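Local coordinates for lipase aflb (Neosartorya fumigata, PDB 6IDY), which is a fungal lipase of the alpha/beta-hydrolase fold that probably hydrolyses ester bonds of lipids, at residues V205-N217 / D238-V252. Residues are numbered along the deposited sequence; the frame is centred on the assembly and turned at random.
With SO4 (sulfate ion), chain E.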
ATOM      1  N   VAL A 205       5.209  -8.352  -9.765  1.00 20.70           N
ATOM      2  CA  VAL A 205       5.060  -8.498  -8.303  1.00 19.76           C
ATOM      3  C   VAL A 205       6.157  -9.429  -7.735  1.00 22.98           C
ATOM      4  O   VAL A 205       6.652  -9.178  -6.637  1.00 22.74           O
ATOM      5  CB  VAL A 205       3.624  -8.945  -7.883  1.00 23.09           C
ATOM      6  CG1 VAL A 205       3.502  -9.093  -6.364  1.00 22.19           C
ATOM      7  CG2 VAL A 205       2.567  -7.968  -8.391  1.00 23.03           C
ATOM      8  N   GLN A 206       6.573 -10.452  -8.513  1.00 19.91           N
ATOM      9  CA  GLN A 206       7.643 -11.394  -8.145  1.00 20.36           C
ATOM     10  C   GLN A 206       8.980 -10.666  -7.943  1.00 24.21           C
ATOM     11  O   GLN A 206       9.745 -11.041  -7.058  1.00 24.42           O
ATOM     12  CB  GLN A 206       7.786 -12.516  -9.192  1.00 21.76           C
ATOM     13  CG  GLN A 206       6.495 -13.310  -9.410  1.00 22.58           C
ATOM     14  CD  GLN A 206       6.569 -14.251 -10.583  1.00 30.06           C
ATOM     15  OE1 GLN A 206       6.586 -15.473 -10.420  1.00 25.41           O
ATOM     16  NE2 GLN A 206       6.594 -13.708 -11.794  1.00 17.56           N
ATOM     17  N   ILE A 207       9.249  -9.624  -8.758  1.00 20.80           N
ATOM     18  CA  ILE A 207      10.448  -8.787  -8.661  1.00 21.08           C
ATOM     19  C   ILE A 207      10.266  -7.828  -7.485  1.00 24.27           C
ATOM     20  O   ILE A 207      11.190  -7.661  -6.691  1.00 24.20           O
ATOM     21  CB  ILE A 207      10.747  -8.005  -9.987  1.00 24.88           C
ATOM     22  CG1 ILE A 207      10.915  -8.942 -11.227  1.00 26.09           C
ATOM     23  CG2 ILE A 207      11.951  -7.041  -9.833  1.00 23.65           C
ATOM     24  CD1 ILE A 207      12.002 -10.036 -11.161  1.00 38.52           C
ATOM     25  N   ASN A 208       9.075  -7.197  -7.375  1.00 20.22           N
ATOM     26  CA  ASN A 208       8.755  -6.259  -6.287  1.00 20.44           C
ATOM     27  C   ASN A 208       8.988  -6.886  -4.921  1.00 22.53           C
ATOM     28  O   ASN A 208       9.524  -6.229  -4.034  1.00 20.63           O
ATOM     29  CB  ASN A 208       7.307  -5.743  -6.406  1.00 18.88           C
ATOM     30  CG  ASN A 208       7.028  -4.995  -7.687  1.00 29.57           C
ATOM     31  OD1 ASN A 208       7.939  -4.528  -8.373  1.00 22.02           O
ATOM     32  ND2 ASN A 208       5.754  -4.868  -8.040  1.00 23.30           N
ATOM     33  N   SER A 209       8.605  -8.173  -4.776  1.00 19.28           N
ATOM     34  CA  SER A 209       8.737  -8.972  -3.558  1.00 19.36           C
ATOM     35  C   SER A 209      10.182  -9.118  -3.072  1.00 23.77           C
ATOM     36  O   SER A 209      10.398  -9.223  -1.867  1.00 25.34           O
ATOM     37  CB  SER A 209       8.122 -10.348  -3.771  1.00 21.13           C
ATOM     38  OG  SER A 209       6.764 -10.207  -4.145  1.00 26.52           O
ATOM     39  N   GLU A 210      11.160  -9.138  -4.001  1.00 19.18           N
ATOM     40  CA  GLU A 210      12.590  -9.257  -3.694  1.00 19.31           C
ATOM     41  C   GLU A 210      13.051  -8.088  -2.836  1.00 24.21           C
ATOM     42  O   GLU A 210      13.870  -8.273  -1.934  1.00 24.50           O
ATOM     43  CB  GLU A 210      13.424  -9.309  -4.978  1.00 20.82           C
ATOM     44  CG  GLU A 210      13.251 -10.602  -5.751  1.00 25.48           C
ATOM     45  CD  GLU A 210      14.299 -10.836  -6.815  1.00 33.02           C
ATOM     46  OE1 GLU A 210      15.438 -10.343  -6.660  1.00 27.24           O
ATOM     47  OE2 GLU A 210      13.985 -11.530  -7.804  1.00 28.45           O
ATOM     48  N   TYR A 211      12.506  -6.886  -3.113  1.00 20.16           N
ATOM     49  CA  TYR A 211      12.811  -5.678  -2.360  1.00 20.70           C
ATOM     50  C   TYR A 211      12.322  -5.794  -0.923  1.00 23.11           C
ATOM     51  O   TYR A 211      13.009  -5.326  -0.028  1.00 22.19           O
ATOM     52  CB  TYR A 211      12.241  -4.436  -3.059  1.00 21.95           C
ATOM     53  CG  TYR A 211      12.932  -4.142  -4.372  1.00 23.79           C
ATOM     54  CD1 TYR A 211      14.066  -3.338  -4.421  1.00 26.19           C
ATOM     55  CD2 TYR A 211      12.477  -4.702  -5.564  1.00 24.28           C
ATOM     56  CE1 TYR A 211      14.724  -3.085  -5.624  1.00 26.25           C
ATOM     57  CE2 TYR A 211      13.130  -4.463  -6.772  1.00 25.38           C
ATOM     58  CZ  TYR A 211      14.247  -3.645  -6.798  1.00 31.41           C
ATOM     59  OH  TYR A 211      14.871  -3.371  -7.986  1.00 33.10           O
ATOM     60  N   VAL A 212      11.161  -6.449  -0.706  1.00 19.73           N
ATOM     61  CA  VAL A 212      10.590  -6.688   0.622  1.00 19.61           C
ATOM     62  C   VAL A 212      11.450  -7.720   1.364  1.00 22.97           C
ATOM     63  O   VAL A 212      11.826  -7.470   2.508  1.00 23.19           O
ATOM     64  CB  VAL A 212       9.089  -7.095   0.597  1.00 22.26           C
ATOM     65  CG1 VAL A 212       8.568  -7.365   2.010  1.00 21.93           C
ATOM     66  CG2 VAL A 212       8.243  -6.030  -0.080  1.00 21.62           C
ATOM     67  N   ALA A 213      11.758  -8.864   0.712  1.00 19.21           N
ATOM     68  CA  ALA A 213      12.589  -9.934   1.292  1.00 19.51           C
ATOM     69  C   ALA A 213      13.950  -9.387   1.703  1.00 24.58           C
ATOM     70  O   ALA A 213      14.380  -9.625   2.833  1.00 24.40           O
ATOM     71  CB  ALA A 213      12.764 -11.075   0.298  1.00 20.31           C
ATOM     72  N   TYR A 214      14.602  -8.598   0.815  1.00 21.35           N
ATOM     73  CA  TYR A 214      15.888  -8.009   1.168  1.00 21.73           C
ATOM     74  C   TYR A 214      15.754  -6.991   2.292  1.00 25.62           C
ATOM     75  O   TYR A 214      16.566  -7.032   3.213  1.00 25.54           O
ATOM     76  CB  TYR A 214      16.640  -7.429  -0.044  1.00 22.69           C
ATOM     77  CG  TYR A 214      18.042  -6.985   0.310  1.00 24.48           C
ATOM     78  CD1 TYR A 214      19.094  -7.896   0.352  1.00 27.49           C
ATOM     79  CD2 TYR A 214      18.313  -5.659   0.638  1.00 24.85           C
ATOM     80  CE1 TYR A 214      20.384  -7.494   0.695  1.00 29.05           C
ATOM     81  CE2 TYR A 214      19.594  -5.249   0.995  1.00 26.20           C
ATOM     82  CZ  TYR A 214      20.629  -6.169   1.020  1.00 34.91           C
ATOM     83  OH  TYR A 214      21.894  -5.763   1.374  1.00 35.67           O
ATOM     84  N   ALA A 215      14.734  -6.100   2.232  1.00 22.01           N
ATOM     85  CA  ALA A 215      14.500  -5.078   3.265  1.00 21.67           C
ATOM     86  C   ALA A 215      14.313  -5.722   4.632  1.00 25.51           C
ATOM     87  O   ALA A 215      14.898  -5.255   5.605  1.00 25.51           O
ATOM     88  CB  ALA A 215      13.295  -4.213   2.915  1.00 21.43           C
ATOM     89  N   ILE A 216      13.556  -6.835   4.695  1.00 22.11           N
ATOM     90  CA  ILE A 216      13.352  -7.565   5.945  1.00 21.14           C
ATOM     91  C   ILE A 216      14.685  -8.022   6.539  1.00 25.24           C
ATOM     92  O   ILE A 216      15.011  -7.643   7.665  1.00 25.49           O
ATOM     93  CB  ILE A 216      12.333  -8.727   5.796  1.00 22.89           C
ATOM     94  CG1 ILE A 216      10.890  -8.187   5.573  1.00 22.48           C
ATOM     95  CG2 ILE A 216      12.383  -9.620   7.036  1.00 22.53           C
ATOM     96  CD1 ILE A 216       9.866  -9.269   5.053  1.00 20.68           C
ATOM     97  N   ASN A 217      15.462  -8.802   5.769  1.00 22.32           N
ATOM     98  CA  ASN A 217      16.748  -9.337   6.214  1.00 23.31           C
ATOM     99  C   ASN A 217      17.797  -8.261   6.455  1.00 27.74           C
ATOM    100  O   ASN A 217      18.591  -8.394   7.387  1.00 27.69           O
ATOM    101  CB  ASN A 217      17.246 -10.416   5.260  1.00 24.34           C
ATOM    102  CG  ASN A 217      16.470 -11.706   5.390  1.00 33.79           C
ATOM    103  OD1 ASN A 217      15.847 -11.993   6.422  1.00 25.29           O
ATOM    104  ND2 ASN A 217      16.511 -12.526   4.356  1.00 23.51           N
ATOM    105  N   ASP A 238       3.342  -8.428  -2.012  1.00 17.98           N
ATOM    106  CA  ASP A 238       4.807  -8.387  -2.050  1.00 17.99           C
ATOM    107  C   ASP A 238       5.403  -9.027  -0.798  1.00 23.02           C
ATOM    108  O   ASP A 238       6.391  -9.755  -0.898  1.00 22.93           O
ATOM    109  CB  ASP A 238       5.313  -6.937  -2.172  1.00 19.05           C
ATOM    110  CG  ASP A 238       4.811  -6.167  -3.380  1.00 24.94           C
ATOM    111  OD1 ASP A 238       4.345  -6.807  -4.344  1.00 24.93           O
ATOM    112  OD2 ASP A 238       4.901  -4.929  -3.365  1.00 24.70           O
ATOM    113  N   THR A 239       4.790  -8.759   0.378  1.00 19.29           N
ATOM    114  CA  THR A 239       5.243  -9.290   1.660  1.00 18.76           C
ATOM    115  C   THR A 239       4.974 -10.780   1.767  1.00 21.56           C
ATOM    116  O   THR A 239       5.871 -11.521   2.154  1.00 21.54           O
ATOM    117  CB  THR A 239       4.665  -8.482   2.828  1.00 22.77           C
ATOM    118  OG1 THR A 239       4.897  -7.096   2.590  1.00 21.06           O
ATOM    119  CG2 THR A 239       5.263  -8.899   4.192  1.00 19.14           C
ATOM    120  N   GLN A 240       3.744 -11.214   1.431  1.00 18.23           N
ATOM    121  CA  GLN A 240       3.349 -12.625   1.467  1.00 18.21           C
ATOM    122  C   GLN A 240       4.237 -13.475   0.555  1.00 22.35           C
ATOM    123  O   GLN A 240       4.647 -14.564   0.963  1.00 22.40           O
ATOM    124  CB  GLN A 240       1.858 -12.787   1.106  1.00 18.92           C
ATOM    125  CG  GLN A 240       1.301 -14.190   1.369  1.00 20.76           C
ATOM    126  CD  GLN A 240       1.092 -14.555   2.826  1.00 30.56           C
ATOM    127  OE1 GLN A 240       1.503 -13.846   3.766  1.00 23.52           O
ATOM    128  NE2 GLN A 240       0.446 -15.700   3.042  1.00 18.17           N
ATOM    129  N   TRP A 241       4.541 -12.974  -0.664  1.00 19.05           N
ATOM    130  CA  TRP A 241       5.430 -13.663  -1.609  1.00 19.51           C
ATOM    131  C   TRP A 241       6.851 -13.739  -1.022  1.00 21.52           C
ATOM    132  O   TRP A 241       7.459 -14.803  -1.059  1.00 21.74           O
ATOM    133  CB  TRP A 241       5.419 -12.975  -2.997  1.00 18.12           C
ATOM    134  CG  TRP A 241       6.182 -13.715  -4.064  1.00 19.35           C
ATOM    135  CD1 TRP A 241       7.527 -13.673  -4.293  1.00 22.49           C
ATOM    136  CD2 TRP A 241       5.631 -14.581  -5.072  1.00 19.17           C
ATOM    137  NE1 TRP A 241       7.852 -14.464  -5.371  1.00 22.28           N
ATOM    138  CE2 TRP A 241       6.706 -15.020  -5.882  1.00 23.44           C
ATOM    139  CE3 TRP A 241       4.332 -15.047  -5.358  1.00 19.95           C
ATOM    140  CZ2 TRP A 241       6.524 -15.907  -6.953  1.00 22.59           C
ATOM    141  CZ3 TRP A 241       4.147 -15.895  -6.445  1.00 21.20           C
ATOM    142  CH2 TRP A 241       5.230 -16.307  -7.234  1.00 22.24           C
ATOM    143  N   ALA A 242       7.355 -12.629  -0.438  1.00 18.31           N
ATOM    144  CA  ALA A 242       8.682 -12.583   0.201  1.00 18.42           C
ATOM    145  C   ALA A 242       8.763 -13.591   1.359  1.00 21.70           C
ATOM    146  O   ALA A 242       9.729 -14.345   1.446  1.00 21.71           O
ATOM    147  CB  ALA A 242       8.981 -11.171   0.706  1.00 19.12           C
ATOM    148  N   LEU A 243       7.717 -13.645   2.202  1.00 17.48           N
ATOM    149  CA  LEU A 243       7.656 -14.573   3.332  1.00 17.43           C
ATOM    150  C   LEU A 243       7.629 -16.036   2.866  1.00 22.63           C
ATOM    151  O   LEU A 243       8.335 -16.875   3.426  1.00 22.54           O
ATOM    152  CB  LEU A 243       6.457 -14.256   4.244  1.00 16.49           C
ATOM    153  CG  LEU A 243       6.522 -12.941   5.029  1.00 19.78           C
ATOM    154  CD1 LEU A 243       5.158 -12.603   5.621  1.00 18.78           C
ATOM    155  CD2 LEU A 243       7.611 -12.987   6.129  1.00 19.91           C
ATOM    156  N   LYS A 244       6.851 -16.326   1.822  1.00 19.64           N
ATOM    157  CA  LYS A 244       6.739 -17.675   1.268  1.00 19.55           C
ATOM    158  C   LYS A 244       8.065 -18.174   0.664  1.00 24.13           C
ATOM    159  O   LYS A 244       8.564 -19.229   1.061  1.00 23.39           O
ATOM    160  CB  LYS A 244       5.612 -17.726   0.213  1.00 20.20           C
ATOM    161  CG  LYS A 244       5.528 -19.062  -0.540  1.00 22.84           C
ATOM    162  CD  LYS A 244       4.209 -19.224  -1.288  1.00 22.40           C
ATOM    163  CE  LYS A 244       4.061 -20.628  -1.809  1.00 21.79           C
ATOM    164  NZ  LYS A 244       3.040 -20.694  -2.883  1.00 19.39           N
ATOM    165  N   TYR A 245       8.616 -17.422  -0.302  1.00 21.00           N
ATOM    166  CA  TYR A 245       9.788 -17.848  -1.055  1.00 20.61           C
ATOM    167  C   TYR A 245      11.136 -17.478  -0.430  1.00 24.42           C
ATOM    168  O   TYR A 245      12.152 -17.992  -0.886  1.00 24.08           O
ATOM    169  CB  TYR A 245       9.673 -17.380  -2.504  1.00 21.15           C
ATOM    170  CG  TYR A 245       8.477 -18.020  -3.177  1.00 22.05           C
ATOM    171  CD1 TYR A 245       8.463 -19.383  -3.469  1.00 23.94           C
ATOM    172  CD2 TYR A 245       7.319 -17.291  -3.421  1.00 22.27           C
ATOM    173  CE1 TYR A 245       7.351 -19.987  -4.052  1.00 24.63           C
ATOM    174  CE2 TYR A 245       6.202 -17.882  -4.008  1.00 22.86           C
ATOM    175  CZ  TYR A 245       6.221 -19.232  -4.318  1.00 26.71           C
ATOM    176  OH  TYR A 245       5.120 -19.815  -4.894  1.00 23.30           O
ATOM    177  N   TRP A 246      11.164 -16.655   0.626  1.00 21.95           N
ATOM    178  CA  TRP A 246      12.427 -16.392   1.336  1.00 22.76           C
ATOM    179  C   TRP A 246      12.124 -16.777   2.783  1.00 25.48           C
ATOM    180  O   TRP A 246      11.875 -15.881   3.596  1.00 25.03           O
ATOM    181  CB  TRP A 246      12.892 -14.921   1.211  1.00 21.70           C
ATOM    182  CG  TRP A 246      13.618 -14.587  -0.059  1.00 22.99           C
ATOM    183  CD1 TRP A 246      14.959 -14.377  -0.206  1.00 26.38           C
ATOM    184  CD2 TRP A 246      13.029 -14.338  -1.346  1.00 22.43           C
ATOM    185  NE1 TRP A 246      15.247 -14.041  -1.511  1.00 25.69           N
ATOM    186  CE2 TRP A 246      14.079 -14.007  -2.232  1.00 26.36           C
ATOM    187  CE3 TRP A 246      11.713 -14.380  -1.841  1.00 23.30           C
ATOM    188  CZ2 TRP A 246      13.854 -13.719  -3.583  1.00 25.55           C
ATOM    189  CZ3 TRP A 246      11.494 -14.109  -3.185  1.00 24.63           C
ATOM    190  CH2 TRP A 246      12.555 -13.778  -4.039  1.00 25.39           C
ATOM    191  N   PRO A 247      12.043 -18.100   3.116  1.00 21.71           N
ATOM    192  CA  PRO A 247      11.664 -18.498   4.490  1.00 21.33           C
ATOM    193  C   PRO A 247      12.491 -17.895   5.622  1.00 24.84           C
ATOM    194  O   PRO A 247      11.984 -17.807   6.740  1.00 25.05           O
ATOM    195  CB  PRO A 247      11.774 -20.028   4.467  1.00 23.39           C
ATOM    196  CG  PRO A 247      11.635 -20.398   3.049  1.00 27.41           C
ATOM    197  CD  PRO A 247      12.272 -19.291   2.271  1.00 23.03           C
ATOM    198  N   SER A 248      13.745 -17.465   5.350  1.00 21.24           N
ATOM    199  CA  SER A 248      14.590 -16.847   6.380  1.00 21.20           C
ATOM    200  C   SER A 248      13.938 -15.573   6.944  1.00 24.72           C
ATOM    201  O   SER A 248      14.120 -15.264   8.119  1.00 24.60           O
ATOM    202  CB  SER A 248      15.973 -16.532   5.823  1.00 24.63           C
ATOM    203  OG  SER A 248      15.883 -15.602   4.756  1.00 29.78           O
ATOM    204  N   THR A 249      13.138 -14.867   6.119  1.00 21.55           N
ATOM    205  CA  THR A 249      12.430 -13.646   6.521  1.00 21.55           C
ATOM    206  C   THR A 249      11.374 -13.919   7.591  1.00 26.45           C
ATOM    207  O   THR A 249      11.154 -13.064   8.450  1.00 26.40           O
ATOM    208  CB  THR A 249      11.811 -12.926   5.317  1.00 26.73           C
ATOM    209  OG1 THR A 249      10.764 -13.727   4.769  1.00 24.09           O
ATOM    210  CG2 THR A 249      12.846 -12.541   4.253  1.00 25.04           C
ATOM    211  N   ARG A 250      10.728 -15.105   7.543  1.00 23.59           N
ATOM    212  CA  ARG A 250       9.676 -15.503   8.491  1.00 23.85           C
ATOM    213  C   ARG A 250      10.150 -15.485   9.951  1.00 28.16           C
ATOM    214  O   ARG A 250       9.362 -15.146  10.836  1.00 28.25           O
ATOM    215  CB  ARG A 250       9.113 -16.900   8.167  1.00 23.79           C
ATOM    216  CG  ARG A 250       8.669 -17.131   6.725  1.00 26.40           C
ATOM    217  CD  ARG A 250       8.221 -18.574   6.569  1.00 25.34           C
ATOM    218  NE  ARG A 250       8.125 -18.997   5.171  1.00 21.37           N
ATOM    219  CZ  ARG A 250       7.833 -20.233   4.783  1.00 33.28           C
ATOM    220  NH1 ARG A 250       7.586 -21.178   5.682  1.00 20.95           N
ATOM    221  NH2 ARG A 250       7.762 -20.530   3.491  1.00 20.41           N
ATOM    222  N   LYS A 251      11.422 -15.871  10.198  1.00 24.29           N
ATOM    223  CA  LYS A 251      12.010 -15.939  11.545  1.00 25.22           C
ATOM    224  C   LYS A 251      12.251 -14.570  12.171  1.00 29.15           C
ATOM    225  O   LYS A 251      12.371 -14.479  13.391  1.00 29.52           O
ATOM    226  CB  LYS A 251      13.338 -16.725  11.533  1.00 28.19           C
ATOM    227  CG  LYS A 251      13.195 -18.193  11.138  1.00 39.07           C
ATOM    228  CD  LYS A 251      14.536 -18.914  11.124  1.00 44.21           C
ATOM    229  CE  LYS A 251      14.362 -20.385  10.837  1.00 52.22           C
ATOM    230  NZ  LYS A 251      15.648 -21.128  10.931  1.00 59.76           N
ATOM    231  N   VAL A 252      12.354 -13.513  11.351  1.00 24.73           N
ATOM    232  CA  VAL A 252      12.669 -12.184  11.873  1.00 24.43           C
ATOM    233  C   VAL A 252      11.480 -11.197  11.786  1.00 27.62           C
ATOM    234  O   VAL A 252      11.645 -10.028  12.141  1.00 27.72           O
ATOM    235  CB  VAL A 252      13.976 -11.599  11.258  1.00 28.04           C
ATOM    236  CG1 VAL A 252      15.178 -12.492  11.568  1.00 28.34           C
ATOM    237  CG2 VAL A 252      13.848 -11.372   9.756  1.00 26.90           C
TER
HETATM  238  S   SO4 E 502       5.809 -24.064   4.605  1.00 26.53           S
HETATM  239  O1  SO4 E 502       6.707 -23.798   5.730  1.00 27.83           O
HETATM  240  O2  SO4 E 502       6.137 -25.376   4.034  1.00 29.86           O
HETATM  241  O3  SO4 E 502       4.438 -24.063   5.075  1.00 26.15           O
HETATM  242  O4  SO4 E 502       5.983 -23.035   3.588  1.00 26.99           O
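D238 pushes its side chain as a knob into a hole formed by V205, N208, S209 and V212, a compact example of how consecutive helices pack in an alpha/beta-hydrolase fold. Helix 205-223 leads into strand 227-232, and helix 235-245 leaves it after a Ser-Trp-Ser-Gln-Gly turn that resembles the nucleophile elbow of lipases. The axes cross at -70° and approach to 7.9 Å, a close approach consistent with the two small side chains of A213 and A242, whose CB atoms are 3.8 Å apart. With CG anti to its carbonyl carbon, D238 brings OD1 to 3.2 Å from V205 CG1, while its CB lies against V212 CG2.

W241 flanks this centre. Its indole is sandwiched: Y245 CE2 sits over the centre of one face, and Q206 CG covers the opposite face, offset toward the rim, 4.0 Å from the centroid of the six-membered ring. The Q206 amide stands nearly upright to the indole, at 82°, and its OE1 accepts from A436 N; W241 NE1 is paired with Y438 OH, so residues of the C-terminal tail satisfy polar atoms of both Q206 and W241. Further along, W246, just past the helix end, receives A213 CB over its five-membered ring in a CH-pi contact.

I216 extends the apolar seam to the residues beyond W246. Its CG2 reaches V252 CG2 at 3.6 Å and also packs on T249 CB, while V253 of the next strand touches the same side chain. Beside it N217 ND2 donates to S248 OG (3.2 Å), which is also bonded to D133 OD2; the hydroxyl lies 19° out of the N217 amide plane.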